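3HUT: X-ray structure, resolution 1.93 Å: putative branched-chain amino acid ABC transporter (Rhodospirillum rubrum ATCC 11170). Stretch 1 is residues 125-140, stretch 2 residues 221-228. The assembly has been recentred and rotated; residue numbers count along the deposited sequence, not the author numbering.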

# COMPACT_ATOMS: atom_id res chain seq x y z
N PHE A 125 0.36 -4.14 -8.74
CA PHE A 125 1.23 -5.14 -8.10
C PHE A 125 0.52 -6.40 -7.62
O PHE A 125 1.07 -7.50 -7.73
N GLU A 126 -0.68 -6.27 -7.07
CA GLU A 126 -1.39 -7.44 -6.58
C GLU A 126 -1.88 -8.37 -7.68
O GLU A 126 -2.13 -9.55 -7.44
N GLY A 127 -2.01 -7.85 -8.90
CA GLY A 127 -2.47 -8.66 -10.01
C GLY A 127 -1.65 -9.93 -10.22
O GLY A 127 -2.17 -11.03 -10.07
N PRO A 128 -0.37 -9.80 -10.57
CA PRO A 128 0.49 -10.97 -10.78
C PRO A 128 0.61 -11.82 -9.52
O PRO A 128 0.69 -13.04 -9.59
N ASN A 129 0.63 -11.17 -8.36
CA ASN A 129 0.73 -11.89 -7.10
C ASN A 129 -0.44 -12.86 -6.94
O ASN A 129 -0.25 -14.03 -6.60
N ASN A 130 -1.64 -12.37 -7.21
CA ASN A 130 -2.83 -13.21 -7.06
C ASN A 130 -3.00 -14.22 -8.18
O ASN A 130 -3.57 -15.29 -7.98
N ALA A 131 -2.50 -13.89 -9.37
CA ALA A 131 -2.61 -14.84 -10.47
C ALA A 131 -1.71 -16.03 -10.12
O ALA A 131 -2.12 -17.19 -10.26
N ALA A 132 -0.51 -15.75 -9.64
CA ALA A 132 0.43 -16.81 -9.26
C ALA A 132 -0.14 -17.65 -8.13
O ALA A 132 0.03 -18.87 -8.09
N TRP A 133 -0.84 -17.00 -7.20
CA TRP A 133 -1.44 -17.67 -6.06
C TRP A 133 -2.51 -18.67 -6.54
O TRP A 133 -2.53 -19.83 -6.13
N MSE A 134 -3.39 -18.21 -7.42
CA MSE A 134 -4.44 -19.09 -7.93
C MSE A 134 -3.89 -20.24 -8.78
O MSE A 134 -4.41 -21.36 -8.73
N ILE A 135 -2.84 -19.98 -9.54
CA ILE A 135 -2.22 -21.02 -10.35
C ILE A 135 -1.62 -22.03 -9.37
O ILE A 135 -1.74 -23.25 -9.55
N GLY A 136 -0.99 -21.51 -8.32
CA GLY A 136 -0.38 -22.37 -7.32
C GLY A 136 -1.41 -23.23 -6.61
O GLY A 136 -1.08 -24.33 -6.15
N ASP A 137 -2.64 -22.74 -6.51
CA ASP A 137 -3.71 -23.49 -5.86
C ASP A 137 -4.40 -24.46 -6.81
O ASP A 137 -5.41 -25.08 -6.45
N GLY A 138 -3.88 -24.57 -8.03
CA GLY A 138 -4.43 -25.51 -8.99
C GLY A 138 -5.44 -25.05 -10.02
O GLY A 138 -5.92 -25.86 -10.81
N PHE A 139 -5.77 -23.76 -10.03
CA PHE A 139 -6.75 -23.25 -10.98
C PHE A 139 -6.16 -23.00 -12.36
O PHE A 139 -5.02 -22.55 -12.49
N THR A 140 -6.96 -23.31 -13.39
CA THR A 140 -6.53 -23.12 -14.77
C THR A 140 -7.55 -22.31 -15.57
O THR A 140 -7.27 -21.91 -16.69
N LEU A 221 -18.60 -21.78 -6.06
CA LEU A 221 -17.25 -21.50 -6.54
C LEU A 221 -16.42 -20.69 -5.56
O LEU A 221 -16.92 -19.78 -4.90
N PRO A 222 -15.13 -21.04 -5.43
CA PRO A 222 -14.26 -20.29 -4.51
C PRO A 222 -14.01 -18.89 -5.07
O PRO A 222 -14.03 -18.69 -6.29
N VAL A 223 -13.77 -17.94 -4.19
CA VAL A 223 -13.54 -16.56 -4.60
C VAL A 223 -12.26 -15.97 -4.02
O VAL A 223 -11.97 -16.13 -2.84
N TYR A 224 -11.49 -15.30 -4.88
CA TYR A 224 -10.25 -14.64 -4.49
C TYR A 224 -10.49 -13.18 -4.86
O TYR A 224 -11.27 -12.89 -5.77
N GLY A 225 -9.83 -12.26 -4.17
CA GLY A 225 -10.06 -10.87 -4.51
C GLY A 225 -8.98 -9.89 -4.10
O GLY A 225 -8.01 -10.23 -3.42
N SER A 226 -9.18 -8.65 -4.54
CA SER A 226 -8.27 -7.55 -4.27
C SER A 226 -8.16 -7.21 -2.79
O SER A 226 -9.06 -7.52 -1.99
N SER A 227 -7.06 -6.56 -2.43
CA SER A 227 -6.84 -6.12 -1.06
C SER A 227 -7.89 -5.06 -0.72
O SER A 227 -8.09 -4.72 0.45
N ALA A 228 -8.56 -4.54 -1.74
CA ALA A 228 -9.60 -3.54 -1.52
C ALA A 228 -10.79 -4.14 -0.78
O ALA A 228 -11.68 -3.42 -0.31

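Tyr 224 is the centre of this contact. It sits in the short strand 223-225, which runs nearly antiparallel to helix 126-136, the two axes passing 9.8 Å apart at 157°. Strand side chains alternate, so while Val 223 points away from the helix, Tyr 224 points toward it, and with chi1 at -73° (m) its ring lies along the helix and reaches its C-terminal end. It gives up 141 Å² to the other stretch, more than any other residue here.

Four residues of stretch 1 touch the Tyr 224 side chain, three of them through apolar contacts. Over one face lies selenomethionine Met 134, whose CA-to-CB bond points sideways; its m, t, p rotamer brings the end of the chain nearer the strand. Its CG stands 3.8 Å from the Tyr 224 ring centroid and 12° off the normal, a CH-pi contact, and its SE lies 4.5 Å from the same centroid in an oblique approach. A long, flexible, polarisable side chain is well suited to covering an aromatic face. Trp 133, with chi1 t and chi2 near 7°, meets the ring differently: the edge of Tyr 224 is directed at the face of the indole, the planes at 84°, with Trp 133 CE2 3.7 Å from Tyr 224 CE1. Such an edge-to-face pairing sets the slightly positive ring hydrogens of the tyrosine against the electron-rich indole.

Beyond the helix, Phe 139 (chi1 m) folds back toward the strand. Its ring lies oblique to that of Tyr 224, with Phe 139 CE2 3.6 Å from Tyr 224 CE2, and its tip reaches Pro 222, where Phe 139 CZ is 3.7 Å from Pro 222 CG. The compact proline ring thus extends the apolar surface beyond the tyrosine. Between the helix and Phe 139, Gly 138 has a positive phi of 96°, at which a CB would jam against the preceding carbonyl oxygen; the turn calls for glycine.

Tyrosine also carries a polar group at the end of its apolar ring. Tyr 224 OH donates a short hydrogen bond to Asp 137 OD2, 2.5 Å away. Asp 137 is the first residue to leave helical angles, and its m rotamer places OD2 at the edge of the phenol ring, near its plane.

Toward the start of the helix the contact becomes polar. Asn 130 (chi1 m) points toward the strand, between the aromatic cluster and the second polar site. There Glu 126, p at chi1 and t at chi2, extends its carboxylate to the residues just after the strand. Its OE1 accepts a nearly straight hydrogen bond from the backbone Ser 227 N (2.9 Å, 168°), while its OE2 accepts one from Ser 226 OG at 2.7 Å. Two carboxylate oxygens can therefore engage successive residues, and the short serine side chain, here with chi1 t, supplies a hydroxyl with little bulk. Two carboxylates, from Glu 126 and from Asp 137 just past the helix, thus accept hydroxyls of stretch 2.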

# COMPACT_ATOMS: atom_id res chain seq x y z
CB PHE A 125 1.98 -4.53 -6.92
CG PHE A 125 2.90 -5.50 -6.22
CD1 PHE A 125 4.12 -5.85 -6.79
CD2 PHE A 125 2.52 -6.12 -5.04
CE1 PHE A 125 4.94 -6.80 -6.20
CE2 PHE A 125 3.33 -7.07 -4.43
CZ PHE A 125 4.55 -7.41 -5.01
CB GLU A 126 -2.59 -7.04 -5.70
CG GLU A 126 -3.66 -6.25 -6.42
CD GLU A 126 -4.88 -6.01 -5.55
OE1 GLU A 126 -4.84 -6.38 -4.36
OE2 GLU A 126 -5.87 -5.44 -6.06
CB PRO A 128 1.83 -10.34 -11.18
CG PRO A 128 1.41 -9.08 -11.89
CD PRO A 128 0.32 -8.56 -10.98
CB ASN A 129 0.74 -10.90 -5.92
CG ASN A 129 0.81 -11.60 -4.57
OD1 ASN A 129 -0.21 -11.99 -4.00
ND2 ASN A 129 2.03 -11.77 -4.06
CB ASN A 130 -4.06 -12.32 -6.92
CG ASN A 130 -4.03 -11.51 -5.66
OD1 ASN A 130 -3.37 -11.89 -4.69
ND2 ASN A 130 -4.73 -10.38 -5.64
CB ALA A 131 -2.17 -14.21 -11.78
CB ALA A 132 1.78 -16.20 -8.84
CB TRP A 133 -2.07 -16.61 -5.14
CG TRP A 133 -2.75 -17.14 -3.89
CD1 TRP A 133 -2.76 -18.42 -3.42
CD2 TRP A 133 -3.51 -16.36 -2.96
NE1 TRP A 133 -3.50 -18.49 -2.26
CE2 TRP A 133 -3.97 -17.24 -1.95
CE3 TRP A 133 -3.86 -15.01 -2.88
CZ2 TRP A 133 -4.75 -16.81 -0.88
CZ3 TRP A 133 -4.64 -14.58 -1.81
CH2 TRP A 133 -5.08 -15.48 -0.82
CB MSE A 134 -5.46 -18.27 -8.71
CG MSE A 134 -6.27 -17.36 -7.80
SE MSE A 134 -7.58 -16.27 -8.69
CE MSE A 134 -8.96 -17.59 -8.95
CB ILE A 135 -1.07 -20.45 -11.23
CG1 ILE A 135 -1.65 -19.55 -12.32
CG2 ILE A 135 -0.24 -21.59 -11.82
CD1 ILE A 135 -2.44 -20.29 -13.42
CB ASP A 137 -4.73 -22.54 -5.23
CG ASP A 137 -4.24 -21.95 -3.92
OD1 ASP A 137 -3.13 -22.32 -3.49
OD2 ASP A 137 -4.96 -21.12 -3.31
CB PHE A 139 -7.37 -21.96 -10.43
CG PHE A 139 -8.15 -22.18 -9.17
CD1 PHE A 139 -9.38 -22.84 -9.21
CD2 PHE A 139 -7.64 -21.77 -7.94
CE1 PHE A 139 -10.08 -23.10 -8.03
CE2 PHE A 139 -8.34 -22.03 -6.76
CZ PHE A 139 -9.56 -22.69 -6.81
CB THR A 140 -6.30 -24.47 -15.47
OG1 THR A 140 -7.46 -25.29 -15.31
CG2 THR A 140 -5.10 -25.17 -14.87
CB LEU A 221 -17.31 -20.75 -7.88
CG LEU A 221 -18.00 -21.49 -9.03
CD1 LEU A 221 -17.88 -20.66 -10.30
CD2 LEU A 221 -17.34 -22.86 -9.22
CB PRO A 222 -13.00 -21.15 -4.45
CG PRO A 222 -12.96 -21.79 -5.80
CD PRO A 222 -14.41 -22.17 -6.04
CB VAL A 223 -14.72 -15.66 -4.17
CG1 VAL A 223 -14.41 -14.19 -4.50
CG2 VAL A 223 -15.99 -16.11 -4.87
CB TYR A 224 -9.06 -15.17 -5.28
CG TYR A 224 -8.61 -16.56 -4.90
CD1 TYR A 224 -7.39 -16.77 -4.26
CD2 TYR A 224 -9.39 -17.67 -5.21
CE1 TYR A 224 -6.95 -18.05 -3.94
CE2 TYR A 224 -8.96 -18.96 -4.89
CZ TYR A 224 -7.74 -19.14 -4.25
OH TYR A 224 -7.30 -20.41 -3.95
CB SER A 226 -8.76 -6.31 -5.03
OG SER A 226 -8.10 -5.13 -4.59
CB SER A 227 -5.44 -5.49 -0.94
OG SER A 227 -5.25 -4.48 -1.92
CB ALA A 228 -10.06 -2.95 -2.86